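Side-chain contacts in breast cancer anti-estrogen resistance protein 1 (PDB 5W93), which serves as a docking protein that coordinates tyrosine-kinase signalling in cell adhesion, its C-terminal FAT-like domain being bound here to the paxillin LD1 peptide: residues 80-85 / 124-129; 15-20 / 60-65; 98-103 / 107-112; 8-13 / 64-69; 55-60 / 88-93. The protein carries 2 engineered substitutions. One frame throughout, in Å; residues are numbered along the deposited sequence.

Interaction 1: 80-85 / 124-129; sequences THYSNL and TQQFRR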
# COMPACT_ATOMS: atom_id res chain seq x y z
N THR A 80 -1.13 -13.99 -1.62
CA THR A 80 -0.51 -13.64 -2.90
C THR A 80 -1.42 -12.70 -3.73
O THR A 80 -0.94 -11.76 -4.36
CB THR A 80 -0.15 -14.90 -3.72
OG1 THR A 80 0.90 -15.61 -3.05
CG2 THR A 80 0.31 -14.54 -5.13
N HIS A 81 -2.73 -12.93 -3.70
CA HIS A 81 -3.67 -11.99 -4.31
C HIS A 81 -3.46 -10.56 -3.79
O HIS A 81 -3.29 -9.63 -4.56
CB HIS A 81 -5.13 -12.39 -4.04
CG HIS A 81 -6.11 -11.31 -4.40
ND1 HIS A 81 -6.56 -11.11 -5.69
CD2 HIS A 81 -6.69 -10.34 -3.65
CE1 HIS A 81 -7.39 -10.09 -5.71
NE2 HIS A 81 -7.49 -9.60 -4.48
N TYR A 82 -3.47 -10.39 -2.47
CA TYR A 82 -3.34 -9.04 -1.91
C TYR A 82 -1.96 -8.47 -2.14
O TYR A 82 -1.83 -7.29 -2.42
CB TYR A 82 -3.72 -9.02 -0.41
CG TYR A 82 -5.23 -9.03 -0.27
CD1 TYR A 82 -5.97 -7.89 -0.56
CD2 TYR A 82 -5.91 -10.20 0.05
CE1 TYR A 82 -7.36 -7.90 -0.51
CE2 TYR A 82 -7.30 -10.22 0.09
CZ TYR A 82 -8.02 -9.06 -0.18
OH TYR A 82 -9.39 -9.07 -0.14
N SER A 83 -0.91 -9.30 -2.08
CA SER A 83 0.41 -8.78 -2.41
C SER A 83 0.47 -8.25 -3.85
O SER A 83 1.00 -7.17 -4.10
CB SER A 83 1.49 -9.86 -2.21
OG SER A 83 1.58 -10.23 -0.83
N ASN A 84 -0.07 -9.02 -4.80
CA ASN A 84 -0.15 -8.57 -6.20
C ASN A 84 -1.02 -7.32 -6.38
O ASN A 84 -0.65 -6.40 -7.09
CB ASN A 84 -0.68 -9.68 -7.09
CG ASN A 84 0.38 -10.73 -7.43
OD1 ASN A 84 1.58 -10.51 -7.26
ND2 ASN A 84 -0.08 -11.88 -7.93
N LEU A 85 -2.19 -7.31 -5.75
CA LEU A 85 -3.10 -6.17 -5.84
C LEU A 85 -2.45 -4.89 -5.29
O LEU A 85 -2.46 -3.85 -5.97
CB LEU A 85 -4.41 -6.46 -5.10
CG LEU A 85 -5.38 -5.28 -5.06
CD1 LEU A 85 -5.88 -4.94 -6.47
CD2 LEU A 85 -6.54 -5.52 -4.09
N THR A 124 -5.70 -2.20 1.59
CA THR A 124 -4.81 -2.60 2.68
C THR A 124 -5.60 -2.95 3.95
O THR A 124 -5.25 -3.88 4.68
CB THR A 124 -3.76 -1.50 3.01
OG1 THR A 124 -4.42 -0.28 3.39
CG2 THR A 124 -2.83 -1.24 1.81
N GLN A 125 -6.66 -2.20 4.21
CA GLN A 125 -7.56 -2.52 5.31
C GLN A 125 -8.21 -3.88 5.10
O GLN A 125 -8.39 -4.64 6.04
CB GLN A 125 -8.64 -1.45 5.47
CG GLN A 125 -8.13 -0.14 6.00
CD GLN A 125 -7.59 -0.27 7.41
OE1 GLN A 125 -8.11 -1.03 8.23
NE2 GLN A 125 -6.53 0.47 7.69
N GLN A 126 -8.56 -4.15 3.85
CA GLN A 126 -9.18 -5.41 3.48
C GLN A 126 -8.19 -6.57 3.64
O GLN A 126 -8.56 -7.63 4.14
CB GLN A 126 -9.67 -5.31 2.04
CG GLN A 126 -10.54 -6.43 1.62
CD GLN A 126 -11.31 -6.06 0.40
OE1 GLN A 126 -10.82 -6.19 -0.71
NE2 GLN A 126 -12.52 -5.55 0.59
N PHE A 127 -6.94 -6.35 3.22
CA PHE A 127 -5.87 -7.32 3.43
C PHE A 127 -5.75 -7.69 4.91
O PHE A 127 -5.73 -8.87 5.27
CB PHE A 127 -4.54 -6.75 2.93
CG PHE A 127 -3.34 -7.66 3.16
CD1 PHE A 127 -3.44 -9.04 2.99
CD2 PHE A 127 -2.11 -7.11 3.53
CE1 PHE A 127 -2.32 -9.86 3.18
CE2 PHE A 127 -0.99 -7.93 3.72
CZ PHE A 127 -1.10 -9.31 3.55
N ARG A 128 -5.71 -6.69 5.76
CA ARG A 128 -5.59 -6.92 7.20
C ARG A 128 -6.81 -7.68 7.75
O ARG A 128 -6.66 -8.60 8.55
CB ARG A 128 -5.42 -5.59 7.95
CG ARG A 128 -5.02 -5.78 9.41
CD ARG A 128 -5.84 -4.93 10.36
NE ARG A 128 -7.11 -5.55 10.72
CZ ARG A 128 -8.29 -5.19 10.23
NH1 ARG A 128 -8.37 -4.20 9.34
NH2 ARG A 128 -9.39 -5.81 10.62
N ARG A 129 -8.00 -7.31 7.29
CA ARG A 129 -9.22 -8.01 7.71
C ARG A 129 -9.15 -9.50 7.35
O ARG A 129 -9.44 -10.37 8.17
CB ARG A 129 -10.46 -7.37 7.06
CG ARG A 129 -11.75 -7.65 7.85
CD ARG A 129 -12.98 -7.07 7.16
NE ARG A 129 -13.71 -8.11 6.45
CZ ARG A 129 -13.56 -8.39 5.16
NH1 ARG A 129 -12.71 -7.69 4.42
NH2 ARG A 129 -14.26 -9.36 4.61
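Helices 73-102 and 107-135, the last two of the four-helix bundle that forms this FAT-like C-terminal domain, meet where Tyr82 lies along the backbone and side chain of Phe127. The Tyr82 ring is held between two groups. Phe127 CA sits over one face, 4.1 Å from the ring centroid and 14° off the normal, a CH-pi contact displaced toward the rim, while CD2 of the preceding His81 lies over the centre of the opposite face. With its CG anti to the carbonyl carbon (chi1 -78°), Tyr82 reaches across to the other helix. At the root of the side chain, Tyr82 CB comes within 3.4 Å of Phe127 CD1. The two rings are near parallel, at 26°, but slid so far apart that their centroids are 5.7 Å from each other and they barely overlap. At the far end of Tyr82, OH stands 3.3 Å from Gln126 OE1, which lies at the edge of the ring and near its plane; a hydrogen bond is possible here but not settled. The aliphatic part of the same glutamine adds a contact, Gln126 CG to Tyr82 OH at 3.4 Å. Leu86 also touches Phe127, and Val130 touches Tyr82. The chemistry is therefore graded: hydrocarbon and aromatic surface holds the inner part of the tyrosine, whereas its hydroxyl meets a polar amide at the partly exposed margin.

Interaction 2: 15-20 / 60-65; sequences LEQAEA and VFIGDT. Engineered in segment 15-20: Ala18 (natural residue Cys).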
# COMPACT_ATOMS: atom_id res chain seq x y z
N LEU A 15 -0.31 -10.82 11.42
CA LEU A 15 -1.47 -9.96 11.68
C LEU A 15 -1.06 -8.82 12.60
O LEU A 15 -1.39 -7.66 12.37
CB LEU A 15 -2.62 -10.75 12.30
CG LEU A 15 -3.86 -9.95 12.74
CD1 LEU A 15 -4.47 -9.19 11.55
CD2 LEU A 15 -4.92 -10.86 13.38
N GLU A 16 -0.33 -9.15 13.66
CA GLU A 16 0.16 -8.15 14.59
C GLU A 16 1.08 -7.14 13.89
O GLU A 16 0.98 -5.93 14.14
CB GLU A 16 0.88 -8.83 15.76
CG GLU A 16 1.65 -7.88 16.67
CD GLU A 16 3.05 -7.59 16.14
OE1 GLU A 16 3.81 -8.55 15.89
OE2 GLU A 16 3.36 -6.39 15.97
N GLN A 17 1.99 -7.63 13.05
CA GLN A 17 2.88 -6.75 12.29
C GLN A 17 2.12 -5.88 11.29
O GLN A 17 2.43 -4.71 11.10
CB GLN A 17 3.93 -7.56 11.53
CG GLN A 17 5.31 -7.50 12.14
CD GLN A 17 6.40 -7.75 11.12
OE1 GLN A 17 6.17 -7.69 9.90
NE2 GLN A 17 7.60 -8.02 11.60
N ALA A 18 1.13 -6.48 10.64
CA ALA A 18 0.28 -5.74 9.71
C ALA A 18 -0.44 -4.60 10.43
O ALA A 18 -0.53 -3.50 9.90
CB ALA A 18 -0.71 -6.67 9.05
N GLU A 19 -0.94 -4.86 11.64
CA GLU A 19 -1.70 -3.86 12.39
C GLU A 19 -0.81 -2.67 12.74
O GLU A 19 -1.21 -1.52 12.56
CB GLU A 19 -2.33 -4.48 13.65
CG GLU A 19 -3.57 -5.34 13.33
CD GLU A 19 -4.10 -6.14 14.51
OE1 GLU A 19 -3.43 -6.18 15.57
OE2 GLU A 19 -5.19 -6.74 14.39
N ALA A 20 0.40 -2.95 13.21
CA ALA A 20 1.40 -1.91 13.44
C ALA A 20 1.73 -1.10 12.18
O ALA A 20 1.78 0.13 12.22
CB ALA A 20 2.66 -2.53 13.99
N VAL A 60 2.97 -5.10 1.49
CA VAL A 60 3.30 -5.99 0.40
C VAL A 60 4.35 -7.02 0.84
O VAL A 60 4.20 -8.21 0.61
CB VAL A 60 3.83 -5.23 -0.83
CG1 VAL A 60 4.25 -6.23 -1.91
CG2 VAL A 60 2.77 -4.25 -1.36
N PHE A 61 5.39 -6.52 1.49
CA PHE A 61 6.49 -7.37 1.96
C PHE A 61 6.01 -8.42 2.96
O PHE A 61 6.40 -9.58 2.87
CB PHE A 61 7.58 -6.51 2.59
CG PHE A 61 8.80 -7.28 3.04
CD1 PHE A 61 9.75 -7.70 2.11
CD2 PHE A 61 9.01 -7.56 4.38
CE1 PHE A 61 10.88 -8.40 2.52
CE2 PHE A 61 10.14 -8.27 4.80
CZ PHE A 61 11.08 -8.68 3.87
N ILE A 62 5.15 -8.02 3.89
CA ILE A 62 4.51 -8.99 4.79
C ILE A 62 3.74 -10.06 4.00
O ILE A 62 3.86 -11.25 4.26
CB ILE A 62 3.56 -8.30 5.78
CG1 ILE A 62 4.37 -7.53 6.83
CG2 ILE A 62 2.63 -9.33 6.44
CD1 ILE A 62 3.55 -6.52 7.64
N GLY A 63 2.98 -9.63 3.00
CA GLY A 63 2.28 -10.58 2.18
C GLY A 63 3.23 -11.54 1.49
O GLY A 63 2.99 -12.75 1.43
N ASP A 64 4.33 -11.00 0.97
CA ASP A 64 5.34 -11.80 0.28
C ASP A 64 5.97 -12.85 1.20
O ASP A 64 6.15 -14.02 0.84
CB ASP A 64 6.42 -10.88 -0.27
CG ASP A 64 7.26 -11.55 -1.31
OD1 ASP A 64 6.78 -11.69 -2.45
OD2 ASP A 64 8.39 -11.93 -0.99
N THR A 65 6.33 -12.40 2.39
CA THR A 65 6.95 -13.25 3.41
C THR A 65 5.99 -14.34 3.87
O THR A 65 6.36 -15.51 3.97
CB THR A 65 7.38 -12.41 4.62
OG1 THR A 65 8.36 -11.46 4.22
CG2 THR A 65 7.96 -13.30 5.74
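Gln17 OE1 rests against the side chain of Ile62, with Ile62 CG1 at 3.6 Å and CD1 at 3.7 Å, so that the amide oxygen lies on two carbons of the same branch. Between the two segments the contact is van der Waals packing, and backbone hydrogen bonds run within each helix, as from Thr65 N to Phe61 O at 2.9 Å. Ile62 carries the contact from its side. Its CG1 stands anti to the carbonyl carbon (chi1 -72°), and the extended branch sends CD1 across to helix 5-37. There the methyl reaches the backbone as well as side chains: it lies 3.9 Å from Ala18 N, 4.0 Å from Gln17 CB and 4.5 Å from Ala18 CB. Ala18 is an engineered residue, cysteine in the natural sequence, and its methyl lies on the buried side of the contact. Gln17 closes the other side, its chain extended beyond CG and laid slantwise over the isoleucine toward the partly exposed rim. Tyr14 and Asn21, one turn before and after on the same helix, also touch Ile62, while Leu131 of helix 107-135 packs on Ala18. On helix 42-69, Val60, Phe61 and Asp64 pack against the bound LD1 peptide. Gln17, Ala18 and Ile62 fall within the divergent helix-loop-helix motif, and their packing is that of a helical hairpin whose two long arms form half of a four-helix bundle.

Interaction 3: 98-103 / 107-112; sequences KAAALQ and PSAAQD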
# COMPACT_ATOMS: atom_id res chain seq x y z
N LYS A 98 3.09 11.09 -10.98
CA LYS A 98 3.90 11.70 -12.02
C LYS A 98 3.00 12.55 -12.95
O LYS A 98 3.34 13.68 -13.30
CB LYS A 98 4.66 10.64 -12.83
CG LYS A 98 5.84 10.01 -12.08
CD LYS A 98 6.76 9.20 -13.01
CE LYS A 98 6.08 7.96 -13.56
NZ LYS A 98 7.05 6.93 -14.05
N ALA A 99 1.85 12.00 -13.30
CA ALA A 99 0.93 12.69 -14.21
C ALA A 99 0.35 13.97 -13.57
O ALA A 99 0.20 15.00 -14.24
CB ALA A 99 -0.17 11.76 -14.63
N ALA A 100 0.02 13.91 -12.28
CA ALA A 100 -0.46 15.09 -11.55
C ALA A 100 0.60 16.19 -11.45
O ALA A 100 0.27 17.37 -11.40
CB ALA A 100 -0.94 14.68 -10.14
N ALA A 101 1.87 15.79 -11.42
CA ALA A 101 2.97 16.74 -11.36
C ALA A 101 3.23 17.33 -12.74
O ALA A 101 3.36 18.54 -12.89
CB ALA A 101 4.24 16.07 -10.83
N LEU A 102 3.32 16.47 -13.74
CA LEU A 102 3.57 16.91 -15.11
C LEU A 102 2.49 17.86 -15.62
O LEU A 102 2.77 18.77 -16.42
CB LEU A 102 3.69 15.72 -16.05
CG LEU A 102 4.91 14.84 -15.90
CD1 LEU A 102 4.79 13.63 -16.79
CD2 LEU A 102 6.17 15.64 -16.24
N GLN A 103 1.26 17.66 -15.15
CA GLN A 103 0.14 18.44 -15.65
C GLN A 103 -0.32 19.48 -14.63
O GLN A 103 -1.38 20.07 -14.78
CB GLN A 103 -1.02 17.52 -16.01
CG GLN A 103 -0.66 16.45 -17.04
CD GLN A 103 -1.73 15.38 -17.17
OE1 GLN A 103 -2.91 15.63 -16.93
NE2 GLN A 103 -1.33 14.17 -17.54
N PRO A 107 -6.88 19.63 -11.68
CA PRO A 107 -7.82 19.05 -10.70
C PRO A 107 -8.17 17.60 -11.01
O PRO A 107 -8.33 16.80 -10.07
CB PRO A 107 -9.06 19.95 -10.83
CG PRO A 107 -8.52 21.26 -11.33
CD PRO A 107 -7.38 20.90 -12.25
N SER A 108 -8.32 17.27 -12.29
CA SER A 108 -8.61 15.90 -12.72
C SER A 108 -7.45 14.94 -12.50
O SER A 108 -7.65 13.79 -12.06
CB SER A 108 -8.98 15.88 -14.19
OG SER A 108 -7.90 16.34 -14.98
N ALA A 109 -6.24 15.38 -12.86
CA ALA A 109 -5.02 14.62 -12.62
C ALA A 109 -4.88 14.35 -11.13
O ALA A 109 -4.52 13.23 -10.73
CB ALA A 109 -3.80 15.36 -13.15
N ALA A 110 -5.16 15.36 -10.31
CA ALA A 110 -5.02 15.20 -8.87
C ALA A 110 -6.07 14.23 -8.34
O ALA A 110 -5.80 13.46 -7.42
CB ALA A 110 -5.13 16.55 -8.17
N GLN A 111 -7.28 14.26 -8.90
CA GLN A 111 -8.35 13.41 -8.40
C GLN A 111 -8.07 11.95 -8.76
O GLN A 111 -8.41 11.05 -8.00
CB GLN A 111 -9.71 13.87 -8.93
CG GLN A 111 -10.90 13.11 -8.32
CD GLN A 111 -10.98 13.24 -6.81
OE1 GLN A 111 -10.83 14.33 -6.26
NE2 GLN A 111 -11.20 12.12 -6.12
N ASP A 112 -7.45 11.73 -9.91
CA ASP A 112 -7.00 10.40 -10.29
C ASP A 112 -5.99 9.83 -9.28
O ASP A 112 -6.10 8.69 -8.84
CB ASP A 112 -6.34 10.43 -11.67
CG ASP A 112 -7.35 10.53 -12.81
OD1 ASP A 112 -8.58 10.47 -12.57
OD2 ASP A 112 -6.88 10.66 -13.96
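Ala100 and Ala109 make the apolar contact, centred on the methyl group of Ala109. Ala109 CB points into the end of helix 73-102, 3.7 Å from Ala100 CA and 4.2 Å from Ala100 CB. Because both residues carry so little side chain, their CA atoms come within 4.7 Å, and the short axes approach to 8.3 Å. Ala100 CB also leans on the facing backbone, 3.9 Å from Ala109 O. Across the contact the one polar side chain, Gln103, contributes by packing. The first residue to leave helical geometry, it extends its chain so that OE1 lies 3.9 Å from Ala109 CB, at the exposed margin of the contact. At the start of helix 107-135, Ala109 N is hydrogen-bonded to the hydroxyl of Ser106. The two helical segments run antiparallel at 163°, joined by a tight connection. Helix 42-69 flanks this end of the bundle: Phe45 touches Ala100, Pro42 touches Ala101, and Met113 of helix 107-135 adds to the packing on Ala100.

Interaction 4: 8-13 / 64-69; sequences RQLLLF and DTLSRQ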
# COMPACT_ATOMS: atom_id res chain seq x y z
N ARG A 8 -1.24 -21.11 11.63
CA ARG A 8 -1.96 -20.24 12.56
C ARG A 8 -1.02 -19.30 13.30
O ARG A 8 -1.31 -18.11 13.47
CB ARG A 8 -2.76 -21.06 13.59
CG ARG A 8 -3.43 -20.16 14.64
CD ARG A 8 -4.38 -20.92 15.59
NE ARG A 8 -5.26 -21.81 14.85
CZ ARG A 8 -6.30 -21.41 14.12
NH1 ARG A 8 -6.59 -20.12 14.02
NH2 ARG A 8 -7.05 -22.30 13.49
N GLN A 9 0.10 -19.83 13.76
CA GLN A 9 1.09 -19.02 14.47
C GLN A 9 1.70 -17.95 13.55
O GLN A 9 1.89 -16.81 13.95
CB GLN A 9 2.17 -19.92 15.05
CG GLN A 9 1.63 -20.80 16.17
CD GLN A 9 1.03 -19.94 17.26
OE1 GLN A 9 1.73 -19.15 17.89
NE2 GLN A 9 -0.29 -20.07 17.46
N LEU A 10 2.00 -18.35 12.33
CA LEU A 10 2.55 -17.42 11.36
C LEU A 10 1.55 -16.28 11.10
O LEU A 10 1.92 -15.10 11.07
CB LEU A 10 2.88 -18.17 10.08
CG LEU A 10 3.78 -17.51 9.05
CD1 LEU A 10 5.15 -17.22 9.66
CD2 LEU A 10 3.88 -18.43 7.85
N LEU A 11 0.28 -16.64 10.93
CA LEU A 11 -0.75 -15.67 10.61
C LEU A 11 -0.99 -14.71 11.77
O LEU A 11 -1.11 -13.51 11.55
CB LEU A 11 -2.05 -16.37 10.21
CG LEU A 11 -2.06 -17.02 8.82
CD1 LEU A 11 -3.29 -17.91 8.63
CD2 LEU A 11 -2.03 -15.94 7.73
N LEU A 12 -1.06 -15.23 13.00
CA LEU A 12 -1.27 -14.37 14.16
C LEU A 12 -0.12 -13.38 14.32
O LEU A 12 -0.34 -12.21 14.59
CB LEU A 12 -1.43 -15.18 15.45
CG LEU A 12 -2.75 -15.94 15.60
CD1 LEU A 12 -2.70 -16.85 16.84
CD2 LEU A 12 -3.93 -14.96 15.67
N PHE A 13 1.10 -13.88 14.14
CA PHE A 13 2.28 -13.02 14.20
C PHE A 13 2.23 -11.91 13.13
O PHE A 13 2.43 -10.73 13.44
CB PHE A 13 3.54 -13.86 14.02
CG PHE A 13 4.81 -13.06 14.10
CD1 PHE A 13 5.33 -12.70 15.34
CD2 PHE A 13 5.48 -12.67 12.96
CE1 PHE A 13 6.48 -11.96 15.43
CE2 PHE A 13 6.63 -11.92 13.04
CZ PHE A 13 7.13 -11.57 14.28
N ASP A 64 4.33 -11.00 0.97
CA ASP A 64 5.34 -11.80 0.28
C ASP A 64 5.97 -12.85 1.20
O ASP A 64 6.15 -14.02 0.84
CB ASP A 64 6.42 -10.88 -0.27
CG ASP A 64 7.26 -11.55 -1.31
OD1 ASP A 64 6.78 -11.69 -2.45
OD2 ASP A 64 8.39 -11.93 -0.99
N THR A 65 6.33 -12.40 2.39
CA THR A 65 6.95 -13.25 3.41
C THR A 65 5.99 -14.34 3.87
O THR A 65 6.36 -15.51 3.97
CB THR A 65 7.38 -12.41 4.62
OG1 THR A 65 8.36 -11.46 4.22
CG2 THR A 65 7.96 -13.30 5.74
N LEU A 66 4.75 -13.95 4.14
CA LEU A 66 3.70 -14.89 4.53
C LEU A 66 3.40 -15.94 3.46
O LEU A 66 3.30 -17.13 3.76
CB LEU A 66 2.41 -14.13 4.83
CG LEU A 66 1.93 -13.97 6.24
CD1 LEU A 66 0.54 -13.39 6.15
CD2 LEU A 66 1.92 -15.33 6.95
N SER A 67 3.23 -15.49 2.23
CA SER A 67 2.86 -16.36 1.11
C SER A 67 3.93 -17.40 0.83
O SER A 67 3.62 -18.52 0.43
CB SER A 67 2.60 -15.55 -0.16
OG SER A 67 3.80 -15.06 -0.71
N ARG A 68 5.18 -17.01 1.02
CA ARG A 68 6.27 -17.93 0.74
C ARG A 68 6.36 -19.06 1.76
O ARG A 68 6.86 -20.14 1.45
CB ARG A 68 7.59 -17.16 0.68
CG ARG A 68 7.77 -16.39 -0.62
CD ARG A 68 9.23 -16.17 -0.92
NE ARG A 68 9.80 -15.06 -0.17
CZ ARG A 68 11.11 -14.86 -0.01
NH1 ARG A 68 11.99 -15.71 -0.52
NH2 ARG A 68 11.53 -13.81 0.67
N GLN A 69 5.86 -18.81 2.97
CA GLN A 69 6.07 -19.74 4.08
C GLN A 69 4.80 -20.43 4.57
O GLN A 69 4.87 -21.34 5.40
CB GLN A 69 6.70 -18.99 5.25
CG GLN A 69 8.07 -18.44 4.96
CD GLN A 69 8.62 -17.71 6.15
OE1 GLN A 69 8.38 -16.51 6.32
NE2 GLN A 69 9.32 -18.43 7.01
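Leu10 and Leu66 form the first shell, their side chains sliding past one another in opposite directions until Leu66 CD2 lies 3.6 Å from Leu10 CG and 3.8 Å from Leu10 CD2. CD1 of Leu66 touches Leu11 CD2 at 4.0 Å, where Leu66 CD2 is also near, and these two side chains cross at about a right angle. Leu66 thus fits its fork between neighbouring leucines of helix 5-37. Its chi1 of -108° departs from the usual staggered values and goes with this placing of the two methyls. Leu10 in turn has CG anti to the backbone N (chi1 -164°), which leaves CD2 close enough to meet Gln69 CB at 3.9 Å, so the glutamine contributes its aliphatic base.

Further out, Tyr14 and Val79 touch Leu66, while Leu131 of helix 107-135 packs on it too. Leu11, which is buried, also packs on Val75 and Leu134. The segments run antiparallel at 178°, and the axes of these short segments approach to 10.8 Å, with the leucines meeting between them. Such interlocked aliphatic side chains, drawing on residues from all four helices, are typical of the hydrophobic interior near one end of an antiparallel four-helix bundle.

Interaction 5: 55-60 / 88-93; sequences SAHKLV and DLLRGI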
# COMPACT_ATOMS: atom_id res chain seq x y z
N SER A 55 5.37 3.19 3.01
CA SER A 55 4.69 2.59 4.15
C SER A 55 3.77 1.43 3.72
O SER A 55 3.72 0.40 4.40
CB SER A 55 3.92 3.67 4.93
OG SER A 55 2.86 4.21 4.15
N ALA A 56 3.07 1.56 2.60
CA ALA A 56 2.27 0.45 2.09
C ALA A 56 3.14 -0.73 1.61
O ALA A 56 2.71 -1.88 1.68
CB ALA A 56 1.36 0.91 0.95
N HIS A 57 4.34 -0.43 1.11
CA HIS A 57 5.22 -1.49 0.62
C HIS A 57 5.56 -2.46 1.78
O HIS A 57 5.79 -3.64 1.57
CB HIS A 57 6.49 -0.90 -0.01
CG HIS A 57 7.30 -1.90 -0.77
ND1 HIS A 57 8.23 -2.72 -0.18
CD2 HIS A 57 7.31 -2.22 -2.10
CE1 HIS A 57 8.78 -3.50 -1.09
NE2 HIS A 57 8.24 -3.21 -2.27
N LYS A 58 5.58 -1.94 2.99
CA LYS A 58 5.77 -2.78 4.18
C LYS A 58 4.72 -3.89 4.22
O LYS A 58 5.02 -5.02 4.60
CB LYS A 58 5.71 -1.93 5.46
CG LYS A 58 6.63 -0.71 5.46
CD LYS A 58 8.09 -1.07 5.74
CE LYS A 58 9.06 0.04 5.28
NZ LYS A 58 9.14 0.11 3.78
N LEU A 59 3.49 -3.58 3.81
CA LEU A 59 2.43 -4.59 3.81
C LEU A 59 2.57 -5.58 2.67
O LEU A 59 2.30 -6.77 2.85
CB LEU A 59 1.06 -3.93 3.75
CG LEU A 59 0.67 -3.16 5.00
CD1 LEU A 59 -0.51 -2.31 4.66
CD2 LEU A 59 0.34 -4.13 6.14
N VAL A 60 2.97 -5.10 1.49
CA VAL A 60 3.30 -5.99 0.40
C VAL A 60 4.35 -7.02 0.84
O VAL A 60 4.20 -8.21 0.61
CB VAL A 60 3.83 -5.23 -0.83
CG1 VAL A 60 4.25 -6.23 -1.91
CG2 VAL A 60 2.77 -4.25 -1.36
N ASP A 88 0.26 -3.69 -7.62
CA ASP A 88 -0.36 -3.04 -8.77
C ASP A 88 -0.77 -1.60 -8.44
O ASP A 88 -0.53 -0.67 -9.22
CB ASP A 88 -1.57 -3.83 -9.24
CG ASP A 88 -1.19 -5.00 -10.13
OD1 ASP A 88 0.03 -5.27 -10.26
OD2 ASP A 88 -2.09 -5.64 -10.71
N LEU A 89 -1.38 -1.42 -7.28
CA LEU A 89 -1.82 -0.09 -6.85
C LEU A 89 -0.64 0.86 -6.57
O LEU A 89 -0.73 2.06 -6.85
CB LEU A 89 -2.71 -0.21 -5.62
CG LEU A 89 -4.05 -0.93 -5.81
CD1 LEU A 89 -4.74 -1.11 -4.46
CD2 LEU A 89 -4.95 -0.18 -6.78
N LEU A 90 0.46 0.34 -6.02
CA LEU A 90 1.66 1.16 -5.85
C LEU A 90 2.17 1.69 -7.19
O LEU A 90 2.56 2.85 -7.27
CB LEU A 90 2.77 0.39 -5.13
CG LEU A 90 2.49 -0.02 -3.67
CD1 LEU A 90 3.76 -0.47 -2.96
CD2 LEU A 90 1.84 1.12 -2.92
N ARG A 91 2.17 0.85 -8.23
CA ARG A 91 2.58 1.33 -9.56
C ARG A 91 1.60 2.38 -10.08
O ARG A 91 2.00 3.36 -10.72
CB ARG A 91 2.69 0.18 -10.57
CG ARG A 91 3.89 -0.72 -10.32
CD ARG A 91 4.05 -1.77 -11.41
NE ARG A 91 3.00 -2.78 -11.38
CZ ARG A 91 3.13 -3.96 -10.78
NH1 ARG A 91 4.27 -4.27 -10.17
NH2 ARG A 91 2.13 -4.84 -10.79
N GLY A 92 0.31 2.17 -9.81
CA GLY A 92 -0.72 3.12 -10.16
C GLY A 92 -0.51 4.46 -9.47
O GLY A 92 -0.73 5.53 -10.07
N ILE A 93 -0.10 4.43 -8.21
CA ILE A 93 0.20 5.65 -7.48
C ILE A 93 1.44 6.35 -8.07
O ILE A 93 1.45 7.58 -8.20
CB ILE A 93 0.38 5.37 -5.99
CG1 ILE A 93 -0.96 4.91 -5.41
CG2 ILE A 93 0.88 6.61 -5.26
CD1 ILE A 93 -0.88 4.34 -4.05
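The imidazole of His57 meets Leu90 at its edge, near the ring plane, where His57 CD2 is 4.1 Å from Leu90 CD1. The ring's NE2 is hydrogen-bonded to the backbone of the bound LD1 peptide, so one edge atom packs on the neighbouring helix while another holds the ligand. With His57 CG anti to the backbone N (chi1 -168°), the ring keeps CD2 beside Leu90 CD1, to which His57 CB is also close, at 4.0 Å.

Leu90 is the common partner of the other contacts. Its methyls divide the work: CD1 lies against His57 and also 4.2 Å from Val60 CG2, whereas CD2 reaches Ala56 CB at 3.9 Å. All four residues are buried, and the leucine fork lies against Ala56, His57 and Val60, on successive turns of helix 42-69. Behind them the core is continued by Leu120 of helix 107-135, which touches Ala56, and by Leu86, which touches Val60.

The short axes are antiparallel, at 160°, and 10.8 Å apart. On the ligand side, His57, Lys58, Val60 and Leu90 all pack on apolar side chains of the peptide, and Arg91 forms a salt bridge with one of its acidic groups. The arrangement is that of a groove between two adjacent bundle helices, the kind of surface on which FAT-like domains receive LD motifs.

Overall arrangement
From the N terminus, helix 5-37 runs into helix 42-69 and folds back on it. Interaction 4 (8-13 / 64-69) closes this hairpin near its open end, and interaction 2 (15-20 / 60-65) adds a second tie about 8 Å away between centres, sharing Asp64 and Thr65. Interaction 5 (55-60 / 88-93) joins helix 42-69 to helix 73-102, and along the chain it crosses interactions 2 and 4. Interaction 1 (80-85 / 124-129) then brings in helix 107-135; it crosses interaction 5 and touches it. Interaction 3 (98-103 / 107-112) nests inside the loop of interaction 1, at the far end of the bundle, about 37 Å between centres from interaction 4.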